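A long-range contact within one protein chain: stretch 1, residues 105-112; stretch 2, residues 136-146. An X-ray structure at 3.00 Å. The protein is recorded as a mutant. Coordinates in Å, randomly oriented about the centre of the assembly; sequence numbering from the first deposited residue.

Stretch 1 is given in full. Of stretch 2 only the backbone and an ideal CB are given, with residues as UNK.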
# COMPACT_ATOMS: atom_id res chain seq x y z
N TYR A 105 -0.56 -5.56 7.27
CA TYR A 105 -1.15 -4.40 6.57
C TYR A 105 -1.40 -3.24 7.53
O TYR A 105 -1.03 -2.11 7.23
CB TYR A 105 -2.48 -4.78 5.89
CG TYR A 105 -2.88 -3.86 4.75
CD1 TYR A 105 -3.59 -2.69 4.99
CD2 TYR A 105 -2.45 -4.11 3.46
CE1 TYR A 105 -3.85 -1.80 3.96
CE2 TYR A 105 -2.71 -3.23 2.44
CZ TYR A 105 -3.40 -2.07 2.70
OH TYR A 105 -3.58 -1.19 1.67
N LEU A 106 -2.01 -3.52 8.68
CA LEU A 106 -2.34 -2.53 9.70
C LEU A 106 -1.59 -2.73 11.03
O LEU A 106 -2.21 -2.94 12.06
CB LEU A 106 -3.83 -2.62 9.98
CG LEU A 106 -4.78 -2.31 8.84
CD1 LEU A 106 -6.21 -2.55 9.30
CD2 LEU A 106 -4.58 -0.88 8.42
N PRO A 107 -0.26 -2.57 11.04
CA PRO A 107 0.49 -2.77 12.27
C PRO A 107 0.38 -1.81 13.43
O PRO A 107 0.75 -2.19 14.53
CB PRO A 107 1.93 -2.90 11.78
CG PRO A 107 1.97 -2.10 10.58
CD PRO A 107 0.66 -2.41 9.90
N SER A 108 -0.06 -0.58 13.23
CA SER A 108 -0.14 0.33 14.37
C SER A 108 -1.56 0.79 14.77
O SER A 108 -2.54 0.59 14.05
CB SER A 108 0.80 1.52 14.17
OG SER A 108 2.15 1.11 13.98
N VAL A 109 -1.65 1.43 15.93
CA VAL A 109 -2.91 1.91 16.49
C VAL A 109 -2.77 3.37 16.84
O VAL A 109 -1.79 3.74 17.47
CB VAL A 109 -3.23 1.14 17.78
CG1 VAL A 109 -3.82 2.07 18.87
CG2 VAL A 109 -4.15 -0.05 17.45
N SER A 110 -3.79 4.16 16.50
CA SER A 110 -3.79 5.60 16.75
C SER A 110 -4.93 6.00 17.65
O SER A 110 -6.07 5.81 17.31
CB SER A 110 -3.88 6.37 15.43
OG SER A 110 -3.05 7.54 15.45
N LEU A 111 -4.60 6.54 18.82
CA LEU A 111 -5.59 6.97 19.82
C LEU A 111 -6.03 8.38 19.55
O LEU A 111 -5.35 9.33 19.98
CB LEU A 111 -4.98 6.95 21.22
CG LEU A 111 -5.87 7.56 22.30
CD1 LEU A 111 -7.02 6.64 22.63
CD2 LEU A 111 -5.06 7.82 23.53
N SER A 112 -7.13 8.56 18.85
CA SER A 112 -7.60 9.91 18.60
C SER A 112 -8.19 10.36 19.95
O SER A 112 -9.36 10.07 20.26
CB SER A 112 -8.66 9.94 17.50
OG SER A 112 -8.75 8.68 16.84
N UNK A 136 1.85 4.93 13.59
CA UNK A 136 1.21 6.06 14.23
C UNK A 136 2.15 7.19 14.59
O UNK A 136 3.37 7.06 14.57
CB UNK A 136 0.49 5.59 15.49
N UNK A 137 1.55 8.31 14.94
CA UNK A 137 2.27 9.50 15.35
C UNK A 137 3.08 9.24 16.64
O UNK A 137 4.13 9.86 16.84
CB UNK A 137 1.29 10.66 15.55
N UNK A 138 2.58 8.34 17.50
CA UNK A 138 3.23 8.01 18.79
C UNK A 138 4.31 6.95 18.78
O UNK A 138 4.33 6.08 17.92
CB UNK A 138 2.16 7.55 19.78
N UNK A 139 5.16 6.97 19.80
CA UNK A 139 6.32 6.08 19.86
C UNK A 139 6.30 4.58 20.21
O UNK A 139 7.29 3.89 19.95
CB UNK A 139 7.26 6.72 20.88
N UNK A 140 5.26 4.06 20.85
CA UNK A 140 5.27 2.63 21.14
C UNK A 140 4.00 1.99 20.59
O UNK A 140 3.62 0.88 20.99
CB UNK A 140 5.39 2.38 22.64
N UNK A 141 3.39 2.71 19.63
CA UNK A 141 2.12 2.34 19.01
C UNK A 141 2.06 1.14 18.09
O UNK A 141 1.15 1.04 17.28
CB UNK A 141 1.62 3.54 18.21
N UNK A 142 3.04 0.24 18.16
CA UNK A 142 2.96 -0.95 17.33
C UNK A 142 2.03 -1.92 18.09
O UNK A 142 1.97 -1.88 19.33
CB UNK A 142 4.34 -1.55 17.06
N UNK A 143 1.25 -2.73 17.39
CA UNK A 143 0.35 -3.63 18.09
C UNK A 143 0.50 -5.09 17.74
O UNK A 143 1.14 -5.45 16.77
CB UNK A 143 -1.10 -3.21 17.82
N UNK A 144 -0.07 -5.94 18.60
CA UNK A 144 -0.05 -7.37 18.40
C UNK A 144 -1.51 -7.80 18.29
O UNK A 144 -2.39 -7.22 18.94
CB UNK A 144 0.68 -8.10 19.53
N UNK A 145 -1.75 -8.73 17.38
CA UNK A 145 -3.07 -9.31 17.09
C UNK A 145 -2.93 -10.83 17.26
O UNK A 145 -1.88 -11.39 16.94
CB UNK A 145 -3.56 -8.94 15.69
N UNK A 146 -3.99 -11.48 17.75
CA UNK A 146 -4.01 -12.95 17.90
C UNK A 146 -5.43 -13.41 18.06
O UNK A 146 -6.34 -12.58 18.00
CB UNK A 146 -3.17 -13.41 19.09

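Stretch 1 leaves a helix at L106 and runs as a strand from S108 to S112; stretch 2 meets it through a single backbone bridge, S108 with position 142. At position 136 CA-to-CB points toward stretch 1, and the ideal CB lies 3.5 Å from V109 O and 4.0 Å from S110 OG. A small residue suits the close approach, though a short polar one could also be considered. The residue is G136, whose backbone N packs 3.6 Å from S108 CB.

Position 137 points sideways, its ideal CB 5.3 Å from S110 OG, so many side chains, polar or long, would do. R137 brings its CG to 4.1 Å from S110 OG and makes no hydrogen bond to stretch 1. At position 138 the ideal CB has nothing of stretch 1 within 5.5 Å; only a long side chain could reach back. R138 does so, with chi1 m and chi2 and chi3 both t, and its NH1 lies 3.6 Å from L111 CD2, which sits at the edge of the guanidinium, near its plane.

Positions 139 and 140 are out of reach, and stretch 1 sets no preference; they are V139 and G140.

Position 141 turns back toward stretch 1. Its carbonyl O accepts a hydrogen bond from V109 N at 3.1 Å, a bond open to any residue type, while its ideal CB is 3.5 Å from V109 O and 4.6 Å from S108 CB. A compact side chain such as serine, threonine or alanine fits. T141, chi1 p, directs its OG1 to R138 O, 2.9 Å away, a hydrogen bond that ties the local turn together.

Position 142 points away, with phi/psi of -82/147, and a beta-branched residue is one of several that suit these extended angles. V142 is found, its CG2 3.9 Å from S108 OG.

At position 143 the backbone N donates to P107 O at 3.0 Å, completing with the 141 carbonyl a pair of hydrogen bonds that flank S108. CA-to-CB points toward stretch 1, and the ideal CB is 4.4 Å from V109 CG2, inviting a medium-sized apolar group: valine, isoleucine or leucine. V143 packs its CG1 3.6 Å from V109 CG2.

Position 144 points away and could be almost anything; N144 bonds through ND2 elsewhere in the structure.

Position 145 points toward stretch 1 across a gap, with the carbonyl of L106 free to accept from a long donor. Tyrosine, lysine or arginine might answer. In Y145 the OH donates to L106 O at 2.7 Å. Position 146, D146, lies out of reach.

Stretch 2, residues 136-146: GRRVGTVVNYD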
# COMPACT_ATOMS: atom_id res chain seq x y z
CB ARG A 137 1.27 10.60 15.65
CG ARG A 137 -0.10 10.40 15.00
CD ARG A 137 -0.20 11.19 13.70
NE ARG A 137 0.21 12.57 13.94
CZ ARG A 137 -0.32 13.35 14.88
NH1 ARG A 137 -1.34 12.93 15.64
NH2 ARG A 137 0.15 14.58 15.02
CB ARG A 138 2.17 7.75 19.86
CG ARG A 138 1.52 9.07 20.24
CD ARG A 138 0.23 8.99 21.08
NE ARG A 138 -0.34 10.34 21.14
CZ ARG A 138 -1.55 10.66 21.58
NH1 ARG A 138 -2.38 9.73 22.04
NH2 ARG A 138 -1.91 11.93 21.56
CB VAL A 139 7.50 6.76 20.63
CG1 VAL A 139 7.72 8.17 20.09
CG2 VAL A 139 7.21 6.78 22.12
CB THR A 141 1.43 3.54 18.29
OG1 THR A 141 2.30 4.10 17.29
CG2 THR A 141 1.01 4.61 19.26
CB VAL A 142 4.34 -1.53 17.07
CG1 VAL A 142 4.34 -3.02 17.21
CG2 VAL A 142 4.78 -1.16 15.68
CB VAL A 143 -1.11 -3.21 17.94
CG1 VAL A 143 -1.36 -1.96 18.71
CG2 VAL A 143 -1.46 -3.02 16.50
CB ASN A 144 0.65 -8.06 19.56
CG ASN A 144 0.95 -9.53 19.28
OD1 ASN A 144 1.62 -9.86 18.30
ND2 ASN A 144 0.48 -10.41 20.14
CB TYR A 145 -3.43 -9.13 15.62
CG TYR A 145 -3.64 -7.74 15.09
CD1 TYR A 145 -2.57 -6.91 14.80
CD2 TYR A 145 -4.92 -7.30 14.79
CE1 TYR A 145 -2.77 -5.66 14.22
CE2 TYR A 145 -5.14 -6.06 14.21
CZ TYR A 145 -4.06 -5.23 13.93
OH TYR A 145 -4.30 -3.97 13.38
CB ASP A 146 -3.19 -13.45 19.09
CG ASP A 146 -2.50 -14.76 18.81
OD1 ASP A 146 -3.01 -15.59 18.05
OD2 ASP A 146 -1.40 -14.97 19.33
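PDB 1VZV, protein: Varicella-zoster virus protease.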